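Local atomic coordinates of tapirin (PDB entry 6N2C), a protein that binds cellulose through its C-terminal beta-helix domain, probably helping the thermophilic bacterium adhere to it, and carries a zinc ion. Residues Asp218-Ile232 with Gly243-Thr255. Sequence-based numbering, arbitrary orientation.
Sequences DNNRPGDYTIKADNI and GNNKVVVNNLMYT
Gly243 O accepts the backbone N-H of Asp218 where loops of two successive coils of the parallel beta-helix meet, ahead of their strands. Asn244 then ties down the longer loop of the first coil: its ND2 donates to Asp218 O, and Asn244 O takes Arg221 NH2 in the carbonyl plane at 2.9 Å. Asn245 ND2 comes from above the carboxylate of Asp218, the two planes 86° apart, and bonds Asp218 OD2 at 3.1 Å. That oxygen is gripped three times, since Arg221 NH2 forms a salt bridge to it and Thr226 OG1 donates to Asp218 OD2 at 2.6 Å; Asn245 ND2 also reaches Arg216 O, and Asn245 OD1 accepts Gly242 N. Thr226 OG1, turned beside its own backbone N (chi1 -53°), accepts Lys246 N, so one hydroxyl joins the carboxylate to the start of the next strand. Lys246 O receives both Thr226 N and the longer-reaching Ile227 N; from there strands 227-229 and 246-249 run parallel, Val248 N donating to Ile227 O and Val248 O accepting Ala229 N. On the buried face, Val249 CG2 packs against Ile232 CD1 at 3.5 Å, across the corner. Beyond Asn250 the second coil turns, and Asn251 ND2 approaches a lone pair of Asn231 OD1 at 2.8 Å, the amides 88° apart. Replacing a backbone acceptor, Asn231 OD1 also receives Leu252 N at 3.0 Å. Ladder bonding resumes as Leu252 O accepts Ile232 N and Tyr254 N donates to Ile232 O at 2.9 Å.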
ATOM      1  N   ASP A 218      15.041   8.444  -6.303  1.00 23.66           N
ATOM      2  CA  ASP A 218      16.269   7.699  -6.349  1.00 24.25           C
ATOM      3  C   ASP A 218      16.924   7.893  -7.721  1.00 31.80           C
ATOM      4  O   ASP A 218      16.470   7.442  -8.740  1.00 32.27           O
ATOM      5  CB  ASP A 218      16.041   6.256  -6.072  1.00 23.15           C
ATOM      6  CG  ASP A 218      15.720   5.964  -4.575  1.00 27.45           C
ATOM      7  OD1 ASP A 218      16.033   6.810  -3.667  1.00 23.33           O
ATOM      8  OD2 ASP A 218      15.098   4.904  -4.370  1.00 24.73           O
ATOM      9  N   ASN A 219      18.009   8.624  -7.716  1.00 40.81           N
ATOM     10  CA  ASN A 219      18.721   8.995  -8.937  1.00 48.25           C
ATOM     11  C   ASN A 219      20.096   8.374  -8.957  1.00 48.43           C
ATOM     12  O   ASN A 219      20.753   8.425  -9.967  1.00 58.88           O
ATOM     13  CB  ASN A 219      18.820  10.566  -9.060  1.00 53.98           C
ATOM     14  CG  ASN A 219      19.187  11.265  -7.734  1.00 58.82           C
ATOM     15  OD1 ASN A 219      20.265  11.008  -7.179  1.00 44.76           O
ATOM     16  ND2 ASN A 219      18.267  12.125  -7.206  1.00 50.27           N
ATOM     17  N   ASN A 220      20.514   7.786  -7.843  1.00 48.37           N
ATOM     18  CA  ASN A 220      21.828   7.188  -7.658  1.00 51.22           C
ATOM     19  C   ASN A 220      21.783   6.219  -6.435  1.00 49.29           C
ATOM     20  O   ASN A 220      22.540   6.379  -5.482  1.00 46.56           O
ATOM     21  CB  ASN A 220      22.878   8.295  -7.441  1.00 53.44           C
ATOM     22  CG  ASN A 220      24.311   7.750  -7.357  1.00 54.94           C
ATOM     23  OD1 ASN A 220      24.611   6.702  -7.904  1.00 58.97           O
ATOM     24  ND2 ASN A 220      25.186   8.468  -6.658  1.00 58.54           N
ATOM     25  N   ARG A 221      20.852   5.256  -6.465  1.00 42.11           N
ATOM     26  CA  ARG A 221      20.619   4.350  -5.333  1.00 41.74           C
ATOM     27  C   ARG A 221      21.262   3.000  -5.748  1.00 49.63           C
ATOM     28  O   ARG A 221      20.828   2.385  -6.763  1.00 50.92           O
ATOM     29  CB  ARG A 221      19.131   4.200  -5.006  1.00 30.80           C
ATOM     30  CG  ARG A 221      18.858   3.495  -3.697  1.00 37.03           C
ATOM     31  CD  ARG A 221      17.548   2.721  -3.679  1.00 38.10           C
ATOM     32  NE  ARG A 221      17.405   1.674  -4.711  1.00 38.62           N
ATOM     33  CZ  ARG A 221      16.602   1.697  -5.791  1.00 41.83           C
ATOM     34  NH1 ARG A 221      16.596   0.672  -6.629  1.00 41.49           N
ATOM     35  NH2 ARG A 221      15.805   2.714  -6.056  1.00 41.85           N
ATOM     36  N   PRO A 222      22.319   2.572  -5.015  1.00 57.52           N
ATOM     37  CA  PRO A 222      23.006   1.304  -5.391  1.00 63.63           C
ATOM     38  C   PRO A 222      22.157   0.041  -5.101  1.00 60.49           C
ATOM     39  O   PRO A 222      22.251  -0.900  -5.874  1.00 57.91           O
ATOM     40  CB  PRO A 222      24.288   1.327  -4.550  1.00 66.59           C
ATOM     41  CG  PRO A 222      23.924   2.150  -3.338  1.00 70.14           C
ATOM     42  CD  PRO A 222      22.861   3.150  -3.764  1.00 61.15           C
ATOM     43  N   GLY A 223      21.331   0.053  -4.031  1.00 62.14           N
ATOM     44  CA  GLY A 223      20.392  -1.053  -3.686  1.00 58.17           C
ATOM     45  C   GLY A 223      19.435  -1.563  -4.780  1.00 61.70           C
ATOM     46  O   GLY A 223      19.000  -0.820  -5.683  1.00 55.03           O
ATOM     47  N   ASP A 224      19.145  -2.860  -4.718  1.00 51.38           N
ATOM     48  CA  ASP A 224      17.963  -3.476  -5.310  1.00 49.21           C
ATOM     49  C   ASP A 224      16.628  -2.732  -4.893  1.00 39.33           C
ATOM     50  O   ASP A 224      15.704  -2.613  -5.682  1.00 45.07           O
ATOM     51  CB  ASP A 224      17.916  -4.951  -4.823  1.00 54.32           C
ATOM     52  CG  ASP A 224      16.650  -5.717  -5.250  1.00 69.48           C
ATOM     53  OD1 ASP A 224      15.544  -5.136  -5.488  1.00 76.68           O
ATOM     54  OD2 ASP A 224      16.771  -6.958  -5.318  1.00 83.38           O
ATOM     55  N   TYR A 225      16.529  -2.258  -3.663  1.00 32.35           N
ATOM     56  CA  TYR A 225      15.232  -1.734  -3.208  1.00 23.18           C
ATOM     57  C   TYR A 225      15.536  -0.503  -2.475  1.00 21.56           C
ATOM     58  O   TYR A 225      16.674  -0.267  -2.038  1.00 28.45           O
ATOM     59  CB  TYR A 225      14.460  -2.763  -2.370  1.00 24.66           C
ATOM     60  CG  TYR A 225      15.272  -3.304  -1.232  1.00 23.73           C
ATOM     61  CD1 TYR A 225      15.457  -2.577  -0.098  1.00 25.26           C
ATOM     62  CD2 TYR A 225      15.763  -4.601  -1.289  1.00 27.41           C
ATOM     63  CE1 TYR A 225      16.195  -3.073   0.977  1.00 23.45           C
ATOM     64  CE2 TYR A 225      16.519  -5.136  -0.259  1.00 27.77           C
ATOM     65  CZ  TYR A 225      16.720  -4.399   0.879  1.00 25.94           C
ATOM     66  OH  TYR A 225      17.494  -4.913   1.904  1.00 27.83           O
ATOM     67  N   THR A 226      14.544   0.342  -2.394  1.00 18.50           N
ATOM     68  CA  THR A 226      14.518   1.477  -1.532  1.00 18.51           C
ATOM     69  C   THR A 226      14.128   1.066  -0.098  1.00 18.19           C
ATOM     70  O   THR A 226      14.727   1.548   0.890  1.00 19.95           O
ATOM     71  CB  THR A 226      13.533   2.500  -2.048  1.00 21.30           C
ATOM     72  OG1 THR A 226      13.876   2.750  -3.444  1.00 21.33           O
ATOM     73  CG2 THR A 226      13.631   3.743  -1.285  1.00 22.21           C
ATOM     74  N   ILE A 227      13.000   0.377   0.031  1.00 17.36           N
ATOM     75  CA  ILE A 227      12.577  -0.106   1.377  1.00 15.85           C
ATOM     76  C   ILE A 227      12.207  -1.568   1.205  1.00 17.58           C
ATOM     77  O   ILE A 227      11.432  -1.933   0.327  1.00 17.86           O
ATOM     78  CB  ILE A 227      11.341   0.622   1.895  1.00 15.45           C
ATOM     79  CG1 ILE A 227      11.640   2.091   2.078  1.00 18.01           C
ATOM     80  CG2 ILE A 227      10.875  -0.001   3.195  1.00 15.33           C
ATOM     81  CD1 ILE A 227      10.364   2.837   2.571  1.00 18.36           C
ATOM     82  N   LYS A 228      12.730  -2.403   2.111  1.00 16.65           N
ATOM     83  CA  LYS A 228      12.299  -3.754   2.276  1.00 15.35           C
ATOM     84  C   LYS A 228      11.817  -3.880   3.763  1.00 15.84           C
ATOM     85  O   LYS A 228      12.560  -3.526   4.655  1.00 16.24           O
ATOM     86  CB  LYS A 228      13.406  -4.732   1.987  1.00 19.34           C
ATOM     87  CG  LYS A 228      12.909  -6.154   2.159  1.00 24.89           C
ATOM     88  CD  LYS A 228      14.052  -7.139   1.933  1.00 35.39           C
ATOM     89  CE  LYS A 228      13.624  -8.585   2.154  1.00 47.07           C
ATOM     90  NZ  LYS A 228      12.508  -8.997   1.209  1.00 53.33           N
ATOM     91  N   ALA A 229      10.601  -4.320   3.939  1.00 15.44           N
ATOM     92  CA  ALA A 229       9.968  -4.393   5.288  1.00 15.34           C
ATOM     93  C   ALA A 229       9.063  -5.556   5.392  1.00 14.08           C
ATOM     94  O   ALA A 229       8.488  -5.994   4.423  1.00 14.05           O
ATOM     95  CB  ALA A 229       9.178  -3.113   5.493  1.00 15.99           C
ATOM     96  N   ASP A 230       8.792  -6.033   6.621  1.00 11.71           N
ATOM     97  CA  ASP A 230       7.694  -6.930   6.848  1.00 13.30           C
ATOM     98  C   ASP A 230       6.358  -6.217   6.837  1.00 12.31           C
ATOM     99  O   ASP A 230       5.368  -6.686   6.262  1.00 13.18           O
ATOM    100  CB  ASP A 230       7.797  -7.556   8.285  1.00 16.89           C
ATOM    101  CG  ASP A 230       9.000  -8.482   8.483  1.00 21.62           C
ATOM    102  OD1 ASP A 230       9.614  -8.878   7.508  1.00 26.49           O
ATOM    103  OD2 ASP A 230       9.184  -8.885   9.653  1.00 29.52           O
ATOM    104  N   ASN A 231       6.302  -5.069   7.517  1.00 12.34           N
ATOM    105  CA  ASN A 231       5.060  -4.314   7.662  1.00 12.64           C
ATOM    106  C   ASN A 231       5.381  -2.837   7.666  1.00 12.91           C
ATOM    107  O   ASN A 231       6.429  -2.439   8.239  1.00 13.53           O
ATOM    108  CB  ASN A 231       4.225  -4.617   8.938  1.00 12.90           C
ATOM    109  CG  ASN A 231       3.808  -6.090   9.052  1.00 13.76           C
ATOM    110  OD1 ASN A 231       2.870  -6.517   8.407  1.00 14.23           O
ATOM    111  ND2 ASN A 231       4.555  -6.869   9.847  1.00 14.58           N
ATOM    112  N   ILE A 232       4.502  -2.030   7.008  1.00 12.70           N
ATOM    113  CA  ILE A 232       4.569  -0.589   7.061  1.00 13.49           C
ATOM    114  C   ILE A 232       3.228  -0.059   7.377  1.00 12.99           C
ATOM    115  O   ILE A 232       2.246  -0.395   6.715  1.00 12.46           O
ATOM    116  CB  ILE A 232       5.076   0.028   5.704  1.00 13.25           C
ATOM    117  CG1 ILE A 232       6.426  -0.532   5.283  1.00 13.83           C
ATOM    118  CG2 ILE A 232       5.038   1.555   5.771  1.00 14.96           C
ATOM    119  CD1 ILE A 232       6.981   0.052   3.968  1.00 15.24           C
ATOM    120  N   GLY A 243       9.953   8.811  -6.899  1.00 15.59           N
ATOM    121  CA  GLY A 243      10.440   8.419  -8.224  1.00 17.88           C
ATOM    122  C   GLY A 243      11.537   7.414  -8.241  1.00 16.79           C
ATOM    123  O   GLY A 243      12.490   7.531  -7.457  1.00 17.86           O
ATOM    124  N   ASN A 244      11.374   6.382  -9.081  1.00 17.24           N
ATOM    125  CA  ASN A 244      12.335   5.307  -9.173  1.00 18.21           C
ATOM    126  C   ASN A 244      12.585   4.579  -7.805  1.00 17.61           C
ATOM    127  O   ASN A 244      13.657   3.977  -7.600  1.00 18.40           O
ATOM    128  CB  ASN A 244      13.642   5.793  -9.762  1.00 20.53           C
ATOM    129  CG  ASN A 244      14.489   4.690 -10.273  1.00 24.54           C
ATOM    130  OD1 ASN A 244      14.036   3.765 -10.948  1.00 28.56           O
ATOM    131  ND2 ASN A 244      15.774   4.802  -9.986  1.00 27.27           N
ATOM    132  N   ASN A 245      11.561   4.605  -6.951  1.00 17.50           N
ATOM    133  CA  ASN A 245      11.643   3.945  -5.609  1.00 17.78           C
ATOM    134  C   ASN A 245      11.077   2.571  -5.763  1.00 17.91           C
ATOM    135  O   ASN A 245       9.976   2.371  -6.430  1.00 18.54           O
ATOM    136  CB  ASN A 245      10.807   4.662  -4.609  1.00 18.02           C
ATOM    137  CG  ASN A 245      11.184   6.128  -4.430  1.00 19.32           C
ATOM    138  OD1 ASN A 245      10.304   6.959  -4.393  1.00 18.70           O
ATOM    139  ND2 ASN A 245      12.463   6.448  -4.227  1.00 18.27           N
ATOM    140  N   LYS A 246      11.716   1.587  -5.105  0.56 17.09           N
ATOM    141  CA  LYS A 246      11.278   0.188  -5.175  0.56 17.36           C
ATOM    142  C   LYS A 246      11.019  -0.316  -3.733  0.56 15.80           C
ATOM    143  O   LYS A 246      11.978  -0.454  -2.955  0.56 15.15           O
ATOM    144  CB  LYS A 246      12.293  -0.692  -5.885  0.56 21.08           C
ATOM    145  CG  LYS A 246      12.968  -0.098  -7.153  0.56 22.99           C
ATOM    146  CD  LYS A 246      12.049   0.167  -8.299  0.56 23.82           C
ATOM    147  CE  LYS A 246      12.817   0.809  -9.451  0.56 24.36           C
ATOM    148  NZ  LYS A 246      12.004   0.732 -10.695  0.56 24.34           N
ATOM    149  N   VAL A 247       9.765  -0.600  -3.425  1.00 16.15           N
ATOM    150  CA  VAL A 247       9.309  -0.877  -2.013  1.00 15.82           C
ATOM    151  C   VAL A 247       8.772  -2.288  -2.024  1.00 16.81           C
ATOM    152  O   VAL A 247       7.954  -2.641  -2.870  1.00 16.35           O
ATOM    153  CB  VAL A 247       8.266   0.106  -1.566  1.00 15.78           C
ATOM    154  CG1 VAL A 247       7.667  -0.270  -0.186  1.00 16.16           C
ATOM    155  CG2 VAL A 247       8.872   1.501  -1.454  1.00 18.41           C
ATOM    156  N   VAL A 248       9.185  -3.111  -1.030  1.00 14.72           N
ATOM    157  CA  VAL A 248       8.758  -4.482  -0.929  1.00 15.14           C
ATOM    158  C   VAL A 248       8.269  -4.659   0.533  1.00 15.94           C
ATOM    159  O   VAL A 248       9.079  -4.435   1.434  1.00 16.86           O
ATOM    160  CB  VAL A 248       9.935  -5.494  -1.151  1.00 18.49           C
ATOM    161  CG1 VAL A 248       9.380  -6.910  -1.101  1.00 19.89           C
ATOM    162  CG2 VAL A 248      10.540  -5.265  -2.538  1.00 20.82           C
ATOM    163  N   VAL A 249       6.992  -4.994   0.676  1.00 15.31           N
ATOM    164  CA  VAL A 249       6.343  -5.177   1.993  1.00 16.00           C
ATOM    165  C   VAL A 249       5.792  -6.599   1.999  1.00 16.92           C
ATOM    166  O   VAL A 249       4.816  -6.934   1.308  1.00 17.29           O
ATOM    167  CB  VAL A 249       5.243  -4.152   2.296  1.00 17.32           C
ATOM    168  CG1 VAL A 249       4.786  -4.415   3.752  1.00 16.48           C
ATOM    169  CG2 VAL A 249       5.791  -2.751   2.164  1.00 16.35           C
ATOM    170  N   ASN A 250       6.421  -7.457   2.792  0.52 17.09           N
ATOM    171  CA  ASN A 250       6.056  -8.903   2.770  0.52 17.36           C
ATOM    172  C   ASN A 250       4.650  -9.143   3.282  0.52 17.04           C
ATOM    173  O   ASN A 250       3.849  -9.882   2.667  0.52 15.88           O
ATOM    174  CB  ASN A 250       7.068  -9.739   3.525  0.52 19.48           C
ATOM    175  CG  ASN A 250       6.912 -11.215   3.253  0.52 22.14           C
ATOM    176  OD1 ASN A 250       6.795 -11.625   2.097  0.52 24.73           O
ATOM    177  ND2 ASN A 250       6.836 -12.011   4.310  0.52 21.96           N
ATOM    178  N   ASN A 251       4.306  -8.509   4.396  1.00 15.27           N
ATOM    179  CA  ASN A 251       3.009  -8.796   5.058  1.00 14.74           C
ATOM    180  C   ASN A 251       1.989  -7.681   4.770  1.00 14.28           C
ATOM    181  O   ASN A 251       1.332  -7.710   3.731  1.00 16.39           O
ATOM    182  CB  ASN A 251       3.208  -9.096   6.537  1.00 16.43           C
ATOM    183  CG  ASN A 251       1.962  -9.600   7.184  1.00 19.26           C
ATOM    184  OD1 ASN A 251       1.372 -10.603   6.729  1.00 20.00           O
ATOM    185  ND2 ASN A 251       1.500  -8.904   8.166  1.00 16.26           N
ATOM    186  N   LEU A 252       1.884  -6.670   5.596  0.51 14.33           N
ATOM    187  CA  LEU A 252       0.903  -5.664   5.251  0.51 14.19           C
ATOM    188  C   LEU A 252       1.473  -4.254   5.233  0.51 13.93           C
ATOM    189  O   LEU A 252       2.292  -3.862   6.068  0.51 14.33           O
ATOM    190  CB  LEU A 252      -0.366  -5.745   6.119  0.51 14.84           C
ATOM    191  CG  LEU A 252      -0.123  -5.238   7.537  0.51 14.77           C
ATOM    192  CD1 LEU A 252      -0.255  -3.728   7.655  0.51 14.49           C
ATOM    193  CD2 LEU A 252      -1.070  -5.950   8.503  0.51 15.20           C
ATOM    194  N   MET A 253       0.955  -3.499   4.262  1.00 13.29           N
ATOM    195  CA  MET A 253       1.145  -2.066   4.193  1.00 13.54           C
ATOM    196  C   MET A 253      -0.203  -1.464   4.349  1.00 12.87           C
ATOM    197  O   MET A 253      -1.144  -1.751   3.590  1.00 13.99           O
ATOM    198  CB  MET A 253       1.771  -1.648   2.849  1.00 14.10           C
ATOM    199  CG  MET A 253       1.896  -0.138   2.692  1.00 13.71           C
ATOM    200  SD  MET A 253       2.930   0.152   1.251  0.90 17.65           S
ATOM    201  CE  MET A 253       3.094   1.915   1.357  1.00 22.19           C
ATOM    202  N   TYR A 254      -0.349  -0.603   5.383  1.00 13.07           N
ATOM    203  CA  TYR A 254      -1.568   0.103   5.672  1.00 12.83           C
ATOM    204  C   TYR A 254      -1.312   1.606   5.655  1.00 13.31           C
ATOM    205  O   TYR A 254      -0.362   2.037   6.242  1.00 15.35           O
ATOM    206  CB  TYR A 254      -2.136  -0.229   7.110  1.00 13.93           C
ATOM    207  CG  TYR A 254      -3.268   0.743   7.480  1.00 14.04           C
ATOM    208  CD1 TYR A 254      -4.597   0.505   7.036  1.00 13.56           C
ATOM    209  CD2 TYR A 254      -3.068   1.916   8.245  1.00 13.85           C
ATOM    210  CE1 TYR A 254      -5.602   1.409   7.277  1.00 15.42           C
ATOM    211  CE2 TYR A 254      -4.093   2.798   8.505  1.00 17.23           C
ATOM    212  CZ  TYR A 254      -5.344   2.549   8.063  1.00 15.73           C
ATOM    213  OH  TYR A 254      -6.336   3.406   8.345  1.00 18.08           O
ATOM    214  N   THR A 255      -2.207   2.418   5.037  1.00 13.62           N
ATOM    215  CA  THR A 255      -2.186   3.878   5.203  1.00 13.35           C
ATOM    216  C   THR A 255      -3.589   4.361   5.379  1.00 15.30           C
ATOM    217  O   THR A 255      -4.505   3.797   4.799  1.00 14.80           O
ATOM    218  CB  THR A 255      -1.516   4.624   4.044  1.00 14.60           C
ATOM    219  OG1 THR A 255      -2.426   4.790   2.947  1.00 15.79           O
ATOM    220  CG2 THR A 255      -0.241   4.023   3.630  1.00 14.44           C
TER